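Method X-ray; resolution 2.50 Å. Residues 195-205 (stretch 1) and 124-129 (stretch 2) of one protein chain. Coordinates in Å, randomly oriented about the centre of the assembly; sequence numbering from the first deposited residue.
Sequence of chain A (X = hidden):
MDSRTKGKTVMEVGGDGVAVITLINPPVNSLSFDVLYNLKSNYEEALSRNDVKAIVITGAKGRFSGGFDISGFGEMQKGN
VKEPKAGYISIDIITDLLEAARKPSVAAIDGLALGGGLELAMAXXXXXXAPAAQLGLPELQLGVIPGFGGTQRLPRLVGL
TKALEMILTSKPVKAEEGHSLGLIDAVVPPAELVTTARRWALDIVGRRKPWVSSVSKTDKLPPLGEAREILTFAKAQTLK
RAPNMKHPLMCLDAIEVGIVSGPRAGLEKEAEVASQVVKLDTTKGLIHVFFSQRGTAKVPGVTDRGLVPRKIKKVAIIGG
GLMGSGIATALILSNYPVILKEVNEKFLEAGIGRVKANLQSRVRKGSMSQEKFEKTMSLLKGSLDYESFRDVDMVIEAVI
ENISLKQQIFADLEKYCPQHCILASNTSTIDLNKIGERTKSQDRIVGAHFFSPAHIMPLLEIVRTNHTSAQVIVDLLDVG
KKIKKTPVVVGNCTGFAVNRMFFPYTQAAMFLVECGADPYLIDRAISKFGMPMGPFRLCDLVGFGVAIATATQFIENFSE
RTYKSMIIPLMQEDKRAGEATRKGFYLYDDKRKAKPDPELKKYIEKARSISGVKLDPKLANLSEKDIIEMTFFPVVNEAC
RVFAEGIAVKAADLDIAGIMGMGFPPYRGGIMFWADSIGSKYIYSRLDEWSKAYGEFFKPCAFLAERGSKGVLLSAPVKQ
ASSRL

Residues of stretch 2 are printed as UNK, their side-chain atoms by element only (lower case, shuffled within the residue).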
# COMPACT_ATOMS: atom_id res chain seq x y z
N THR A 195 -5.50 36.59 -3.51
CA THR A 195 -5.21 38.02 -3.36
C THR A 195 -3.70 38.25 -3.28
O THR A 195 -3.16 39.13 -3.95
CB THR A 195 -5.88 38.61 -2.11
OG1 THR A 195 -7.27 38.83 -2.36
CG2 THR A 195 -5.23 39.93 -1.73
N THR A 196 -3.03 37.46 -2.45
CA THR A 196 -1.59 37.55 -2.31
C THR A 196 -0.91 37.26 -3.65
O THR A 196 0.04 37.95 -4.03
CB THR A 196 -1.06 36.58 -1.24
OG1 THR A 196 -1.62 36.92 0.04
CG2 THR A 196 0.46 36.64 -1.16
N ALA A 197 -1.41 36.26 -4.36
CA ALA A 197 -0.80 35.85 -5.62
C ALA A 197 -0.87 36.94 -6.69
O ALA A 197 0.13 37.21 -7.36
CB ALA A 197 -1.42 34.55 -6.12
N ARG A 198 -2.03 37.56 -6.84
CA ARG A 198 -2.18 38.61 -7.84
C ARG A 198 -1.38 39.86 -7.46
O ARG A 198 -0.87 40.56 -8.33
CB ARG A 198 -3.66 38.95 -8.09
CG ARG A 198 -4.38 39.58 -6.92
CD ARG A 198 -5.68 40.26 -7.34
NE ARG A 198 -6.69 39.32 -7.80
CZ ARG A 198 -7.21 39.30 -9.03
NH1 ARG A 198 -6.81 40.19 -9.93
NH2 ARG A 198 -8.13 38.41 -9.35
N ARG A 199 -1.26 40.13 -6.17
CA ARG A 199 -0.42 41.21 -5.69
C ARG A 199 1.05 40.89 -5.99
O ARG A 199 1.82 41.77 -6.39
CB ARG A 199 -0.60 41.41 -4.18
CG ARG A 199 0.26 42.53 -3.60
CD ARG A 199 0.27 42.50 -2.08
NE ARG A 199 1.00 41.35 -1.56
CZ ARG A 199 2.32 41.30 -1.40
NH1 ARG A 199 3.06 42.35 -1.72
NH2 ARG A 199 2.89 40.21 -0.92
N TRP A 200 1.42 39.63 -5.80
CA TRP A 200 2.78 39.18 -6.08
C TRP A 200 3.07 39.30 -7.57
O TRP A 200 4.15 39.75 -7.97
CB TRP A 200 2.96 37.73 -5.61
CG TRP A 200 4.39 37.32 -5.46
CD1 TRP A 200 5.27 37.02 -6.46
CD2 TRP A 200 5.11 37.14 -4.23
NE1 TRP A 200 6.49 36.67 -5.93
CE2 TRP A 200 6.42 36.74 -4.56
CE3 TRP A 200 4.77 37.29 -2.88
CZ2 TRP A 200 7.39 36.48 -3.60
CZ3 TRP A 200 5.74 37.03 -1.92
CH2 TRP A 200 7.03 36.63 -2.28
N ALA A 201 2.10 38.90 -8.39
CA ALA A 201 2.26 38.92 -9.85
C ALA A 201 2.54 40.33 -10.39
O ALA A 201 3.37 40.50 -11.27
CB ALA A 201 1.04 38.33 -10.52
N LEU A 202 1.83 41.32 -9.86
CA LEU A 202 2.03 42.70 -10.30
C LEU A 202 3.29 43.30 -9.69
O LEU A 202 3.83 44.28 -10.21
CB LEU A 202 0.81 43.57 -9.99
CG LEU A 202 -0.44 43.30 -10.84
CD1 LEU A 202 -1.41 44.47 -10.75
CD2 LEU A 202 -0.05 43.05 -12.28
N ASP A 203 3.75 42.73 -8.59
CA ASP A 203 5.04 43.11 -8.01
C ASP A 203 6.16 42.79 -8.99
O ASP A 203 7.08 43.59 -9.19
CB ASP A 203 5.27 42.39 -6.68
CG ASP A 203 4.65 43.11 -5.50
OD1 ASP A 203 4.37 44.32 -5.63
OD2 ASP A 203 4.46 42.47 -4.45
N ILE A 204 6.08 41.61 -9.61
CA ILE A 204 7.08 41.18 -10.58
C ILE A 204 7.05 42.07 -11.82
O ILE A 204 8.09 42.51 -12.31
CB ILE A 204 6.86 39.72 -11.00
CG1 ILE A 204 7.03 38.79 -9.80
CG2 ILE A 204 7.81 39.33 -12.12
CD1 ILE A 204 6.70 37.34 -10.10
N VAL A 205 5.85 42.35 -12.31
CA VAL A 205 5.67 43.23 -13.46
C VAL A 205 6.26 44.62 -13.17
O VAL A 205 6.77 45.28 -14.07
CB VAL A 205 4.18 43.39 -13.83
CG1 VAL A 205 3.98 44.59 -14.73
CG2 VAL A 205 3.67 42.12 -14.49
N UNK A 124 5.74 28.05 -12.73
CA UNK A 124 5.38 29.43 -12.44
C UNK A 124 6.56 30.17 -11.83
O UNK A 124 7.52 29.55 -11.38
s UNK A 124 2.65 28.89 -12.24
c UNK A 124 4.18 29.50 -11.50
N UNK A 125 6.48 31.49 -11.81
CA UNK A 125 7.61 32.32 -11.41
C UNK A 125 7.68 32.61 -9.91
O UNK A 125 8.70 33.10 -9.40
c UNK A 125 6.92 33.24 -15.77
c UNK A 125 8.68 32.93 -14.49
c UNK A 125 7.62 33.61 -12.23
n UNK A 125 6.58 33.55 -14.53
c UNK A 125 7.67 33.37 -13.70
n UNK A 125 8.19 32.86 -15.78
N UNK A 126 6.61 32.27 -9.20
CA UNK A 126 6.56 32.38 -7.75
C UNK A 126 5.46 31.48 -7.21
O UNK A 126 4.57 31.07 -7.95
c UNK A 126 6.32 33.82 -7.33
N UNK A 127 5.51 31.16 -5.92
CA UNK A 127 4.53 30.25 -5.33
C UNK A 127 3.96 30.72 -3.99
O UNK A 127 4.70 30.92 -3.03
n UNK A 127 8.66 28.45 -9.39
n UNK A 127 8.71 29.06 -7.18
c UNK A 127 6.55 27.35 -6.61
c UNK A 127 5.11 28.85 -5.20
c UNK A 127 8.17 28.35 -8.16
n UNK A 127 7.17 27.52 -7.91
c UNK A 127 5.27 28.14 -6.54
N UNK A 128 2.65 30.89 -3.95
CA UNK A 128 1.95 31.18 -2.71
C UNK A 128 1.18 29.94 -2.28
O UNK A 128 0.53 29.29 -3.10
c UNK A 128 1.65 33.53 -3.57
c UNK A 128 0.40 32.77 -1.53
c UNK A 128 0.96 32.35 -2.88
c UNK A 128 2.97 33.90 -2.95
N UNK A 129 1.25 29.61 -0.99
CA UNK A 129 0.62 28.39 -0.50
C UNK A 129 -0.10 28.58 0.83
O UNK A 129 0.27 29.44 1.63
c UNK A 129 1.65 27.27 -0.38
o UNK A 129 1.04 26.04 -0.05

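Position 124 carries two side-chain atoms, one carbon and then one sulfur. The chain ends at the sulfur, with no methyl beyond it. Nothing on stretch 1 lies within contact range. A single carbon followed by a terminal sulfur is cysteine, so this is Cys-124.

Position 125 has six side-chain atoms, four carbons and two nitrogens. One carbon leads to a five-membered ring that holds the other three carbons and both nitrogens. The CA-to-CB bond points sideways to the helix, and the end of the side chain leads away from it. Only CB comes near stretch 1, 4.4 Å from CD1 of Ile-204. The ring with two nitrogens identifies His-125. Both of its ring nitrogens, ND1 and NE2, are hydrogen-bonded elsewhere in the structure.

Position 126 has one side-chain atom, a carbon. It points toward the helix. This CB lies 3.2 Å from NE1 of Trp-200 and 3.5 Å from CD1 of Trp-200. It also lies 4.5 Å from CD1 of Ile-204. A lone CB means alanine, Ala-126. The indole sits close against this small side chain, approaching obliquely.

Position 127 has seven side-chain atoms, four carbons and three nitrogens. Three carbons run to a nitrogen, and then a carbon carries two more nitrogens. This is a guanidinium group, and the residue is Arg-127. Its CA-to-CB bond points away from the helix, and it makes no contact with stretch 1. NE is hydrogen-bonded elsewhere in the structure.

Position 128 has four side-chain carbons. The chain forks at the first, and one arm is two carbons long. The fork at CB excludes leucine, which branches one carbon later. The side chain points toward the helix and touches Thr-196, Ala-197 and Trp-200. It is isoleucine, Ile-128. CG2 of Ile-128 lies 3.9 Å from CG2 of Thr-196. CG1 of Ile-128 is 3.9 Å from CA of Ala-197, and CD1 of Ile-128 is 3.8 Å from CE3 of Trp-200. Both chi1 and chi2 are m.

Position 129 has two side-chain atoms, a carbon and then an oxygen. This is the hydroxymethyl group of serine, Ser-129. It is out of reach of the helix.

The contact is a small apolar packing of helix against strand. The two run nearly antiparallel, at 161°, with axes 8.6 Å apart at closest approach. No hydrogen bond crosses between the stretches. The strand alternates: Ala-126 and Ile-128 point toward the helix, while Arg-127 between them points away. On the helix, Thr-196, Trp-200 and Ile-204 recur every four residues and so point to the same side, toward the strand. Ala-197 adds a small side chain, and its CA lies 6.2 Å from CA of Ile-128. Ile-128 has the largest covered area, and Trp-200 links it to Ala-126 by touching both. Together the two stretches bury 264 Å².

Stretch 2, residues 124-129: CHARIS
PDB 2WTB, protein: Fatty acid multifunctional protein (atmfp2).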